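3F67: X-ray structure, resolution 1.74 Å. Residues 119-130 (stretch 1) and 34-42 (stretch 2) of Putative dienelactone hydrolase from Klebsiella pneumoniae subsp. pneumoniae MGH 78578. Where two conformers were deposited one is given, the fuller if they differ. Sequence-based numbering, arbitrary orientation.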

# COMPACT_ATOMS: atom_id res chain seq x y z
N ILE A 119 -5.92 4.17 0.87
CA ILE A 119 -4.89 3.16 1.03
C ILE A 119 -3.59 3.66 0.40
O ILE A 119 -3.59 4.37 -0.62
CB ILE A 119 -5.34 1.83 0.37
CG1 ILE A 119 -4.33 0.71 0.62
CG2 ILE A 119 -5.65 2.01 -1.15
CD1 ILE A 119 -4.92 -0.72 0.18
N THR A 120 -2.48 3.29 1.02
CA THR A 120 -1.17 3.52 0.40
C THR A 120 -0.30 2.28 0.64
O THR A 120 -0.47 1.56 1.63
CB THR A 120 -0.50 4.81 0.95
OG1 THR A 120 0.61 5.15 0.11
CG2 THR A 120 -0.02 4.67 2.43
N GLY A 121 0.63 2.03 -0.26
CA GLY A 121 1.43 0.81 -0.11
C GLY A 121 2.73 0.95 -0.86
O GLY A 121 2.83 1.74 -1.79
N PHE A 122 3.73 0.15 -0.46
CA PHE A 122 5.11 0.34 -0.93
C PHE A 122 5.64 -0.95 -1.50
O PHE A 122 5.50 -1.99 -0.87
CB PHE A 122 6.00 0.77 0.27
CG PHE A 122 5.51 2.03 0.92
CD1 PHE A 122 6.00 3.27 0.51
CD2 PHE A 122 4.51 1.95 1.90
CE1 PHE A 122 5.48 4.49 1.10
CE2 PHE A 122 3.96 3.13 2.45
CZ PHE A 122 4.46 4.38 2.05
N CYS A 123 6.24 -0.86 -2.68
CA CYS A 123 6.95 -1.98 -3.25
C CYS A 123 5.95 -3.11 -3.56
O CYS A 123 5.01 -2.88 -4.35
CB CYS A 123 8.06 -2.40 -2.30
SG CYS A 123 9.09 -3.46 -3.14
N TRP A 124 6.11 -4.29 -2.95
CA TRP A 124 5.06 -5.36 -3.06
C TRP A 124 3.67 -4.76 -2.77
O TRP A 124 2.66 -5.02 -3.49
CB TRP A 124 5.38 -6.50 -2.07
CG TRP A 124 4.37 -7.60 -2.06
CD1 TRP A 124 4.34 -8.72 -2.88
CD2 TRP A 124 3.23 -7.69 -1.22
NE1 TRP A 124 3.23 -9.51 -2.58
CE2 TRP A 124 2.55 -8.91 -1.54
CE3 TRP A 124 2.73 -6.88 -0.16
CZ2 TRP A 124 1.38 -9.31 -0.87
CZ3 TRP A 124 1.55 -7.29 0.51
CH2 TRP A 124 0.91 -8.48 0.14
N GLY A 125 3.62 -3.93 -1.73
CA GLY A 125 2.40 -3.26 -1.31
C GLY A 125 1.85 -2.21 -2.27
O GLY A 125 0.63 -1.94 -2.26
N GLY A 126 2.73 -1.67 -3.11
CA GLY A 126 2.31 -0.69 -4.13
C GLY A 126 1.59 -1.41 -5.25
O GLY A 126 0.64 -0.87 -5.79
N ARG A 127 2.01 -2.64 -5.58
CA ARG A 127 1.24 -3.40 -6.57
C ARG A 127 -0.14 -3.74 -6.01
O ARG A 127 -1.15 -3.59 -6.70
CB ARG A 127 2.01 -4.65 -7.01
CG ARG A 127 1.13 -5.59 -7.88
CD ARG A 127 1.94 -6.79 -8.36
NE ARG A 127 1.05 -7.82 -8.95
CZ ARG A 127 0.36 -8.69 -8.24
NH1 ARG A 127 0.48 -8.73 -6.91
NH2 ARG A 127 -0.41 -9.58 -8.87
N ILE A 128 -0.16 -4.21 -4.77
CA ILE A 128 -1.43 -4.55 -4.08
C ILE A 128 -2.36 -3.33 -4.04
O ILE A 128 -3.57 -3.47 -4.24
CB ILE A 128 -1.12 -5.09 -2.66
CG1 ILE A 128 -0.38 -6.46 -2.73
CG2 ILE A 128 -2.40 -5.18 -1.80
CD1 ILE A 128 -1.17 -7.56 -3.44
N THR A 129 -1.77 -2.16 -3.82
CA THR A 129 -2.52 -0.91 -3.82
C THR A 129 -3.32 -0.73 -5.13
O THR A 129 -4.51 -0.42 -5.08
CB THR A 129 -1.60 0.29 -3.50
OG1 THR A 129 -1.20 0.18 -2.13
CG2 THR A 129 -2.39 1.63 -3.58
N TRP A 130 -2.67 -0.89 -6.29
CA TRP A 130 -3.40 -0.82 -7.55
C TRP A 130 -4.53 -1.84 -7.60
O TRP A 130 -5.65 -1.52 -8.01
CB TRP A 130 -2.45 -1.11 -8.73
CG TRP A 130 -1.48 0.01 -9.07
CD1 TRP A 130 -0.12 0.05 -8.80
CD2 TRP A 130 -1.78 1.20 -9.81
NE1 TRP A 130 0.43 1.21 -9.34
CE2 TRP A 130 -0.57 1.93 -9.95
CE3 TRP A 130 -2.98 1.74 -10.36
CZ2 TRP A 130 -0.50 3.16 -10.61
CZ3 TRP A 130 -2.92 2.98 -11.03
CH2 TRP A 130 -1.68 3.67 -11.16
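Stretch 2, residues 34-42: IVIVVQEIF

Stretch 2 lies beside stretch 1 as a neighbouring parallel β-strand, and beyond the strand its loop runs past the start of the helix that follows strand 119-122. Strand 34-38 is extended and runs at 14° to strand 119-122, pairing Ile36 with Ile119, Val37 with Thr120 and Val38 with Gly121. Three backbone hydrogen bonds fix this register: Thr120 N to Ile36 O (2.9 Å), Val38 N to Thr120 O (2.8 Å) and Phe122 N to Val38 O (3.2 Å).

Side chains alternate between the faces of the sheet. Val37 shares one face with Thr120, whereas Ile36 and Val38 share the other with Ile119. There Val38, compact and branched, fills the space beneath the helix, which crosses the strand at 134°: its CG2 lies 3.7 Å from Ile119 CD1, and its CG1 lies 3.5 Å from Gly125 CA, 3.7 Å from Trp124 CZ3 and 4.0 Å from Ile128 CG2. Glycine suits both close approaches, since a CB on Gly121 would clash with Val38 CB and one on Gly125 with Val38 O.

After Val38 the chain leaves the strand. Gln39 O meets the edge of the Trp124 ring, 3.4 Å from CE3, and Ile41 CG2 packs 3.7 Å from Trp124 CB. A water accepts hydrogen bonds from Ile41 N (3.1 Å) and Trp124 N (3.2 Å), bridging loop and helix start.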

# COMPACT_ATOMS: atom_id res chain seq x y z
N ILE A 34 -9.45 6.88 7.16
CA ILE A 34 -8.65 5.68 7.39
C ILE A 34 -7.62 5.56 6.29
O ILE A 34 -7.99 5.66 5.11
CB ILE A 34 -9.57 4.42 7.29
CG1 ILE A 34 -10.72 4.51 8.32
CG2 ILE A 34 -8.74 3.12 7.38
CD1 ILE A 34 -11.92 3.70 7.90
N VAL A 35 -6.35 5.32 6.65
CA VAL A 35 -5.38 4.92 5.62
C VAL A 35 -4.91 3.50 5.94
O VAL A 35 -4.20 3.28 6.95
CB VAL A 35 -4.16 5.89 5.51
CG1 VAL A 35 -3.18 5.39 4.40
CG2 VAL A 35 -4.63 7.32 5.23
N ILE A 36 -5.27 2.56 5.08
CA ILE A 36 -4.67 1.20 5.21
C ILE A 36 -3.25 1.32 4.62
O ILE A 36 -3.08 1.91 3.54
CB ILE A 36 -5.48 0.24 4.43
CG1 ILE A 36 -6.91 0.11 5.05
CG2 ILE A 36 -4.79 -1.16 4.40
CD1 ILE A 36 -7.78 -0.86 4.25
N VAL A 37 -2.25 0.80 5.32
CA VAL A 37 -0.86 0.94 4.89
C VAL A 37 -0.39 -0.47 4.52
O VAL A 37 -0.40 -1.38 5.38
CB VAL A 37 0.02 1.47 6.04
CG1 VAL A 37 1.49 1.51 5.59
CG2 VAL A 37 -0.42 2.92 6.42
N VAL A 38 0.02 -0.66 3.26
CA VAL A 38 0.40 -2.02 2.82
C VAL A 38 1.92 -2.17 2.78
O VAL A 38 2.62 -1.43 2.07
CB VAL A 38 -0.15 -2.40 1.44
CG1 VAL A 38 0.01 -3.95 1.18
CG2 VAL A 38 -1.61 -1.99 1.27
N GLN A 39 2.40 -3.15 3.56
CA GLN A 39 3.83 -3.48 3.72
C GLN A 39 4.59 -3.76 2.40
O GLN A 39 3.96 -4.05 1.36
CB GLN A 39 3.85 -4.78 4.53
CG GLN A 39 3.08 -5.88 3.81
CD GLN A 39 3.22 -7.23 4.52
OE1 GLN A 39 2.53 -7.48 5.50
NE2 GLN A 39 4.16 -8.07 4.06
N GLU A 40 5.93 -3.68 2.47
CA GLU A 40 6.80 -4.31 1.48
C GLU A 40 6.87 -5.82 1.81
O GLU A 40 6.08 -6.32 2.65
CB GLU A 40 8.18 -3.68 1.56
CG GLU A 40 8.14 -2.11 1.52
CD GLU A 40 9.54 -1.49 1.56
OE1 GLU A 40 10.16 -1.47 2.65
OE2 GLU A 40 10.01 -0.96 0.53
N ILE A 41 7.79 -6.55 1.17
CA ILE A 41 7.92 -7.99 1.47
C ILE A 41 8.46 -8.29 2.89
O ILE A 41 8.50 -9.45 3.32
CB ILE A 41 8.81 -8.71 0.45
CG1 ILE A 41 10.22 -8.10 0.41
CG2 ILE A 41 8.12 -8.65 -0.93
CD1 ILE A 41 11.19 -8.84 -0.48
N PHE A 42 8.83 -7.24 3.62
CA PHE A 42 9.45 -7.43 4.92
C PHE A 42 8.47 -7.48 6.06
O PHE A 42 8.87 -7.61 7.23
CB PHE A 42 10.56 -6.36 5.16
CG PHE A 42 11.50 -6.25 3.99
CD1 PHE A 42 12.26 -7.34 3.58
CD2 PHE A 42 11.57 -5.05 3.26
CE1 PHE A 42 13.13 -7.28 2.44
CE2 PHE A 42 12.44 -4.97 2.13
CZ PHE A 42 13.21 -6.10 1.73
O HOH W 1 8.77 -5.28 -1.50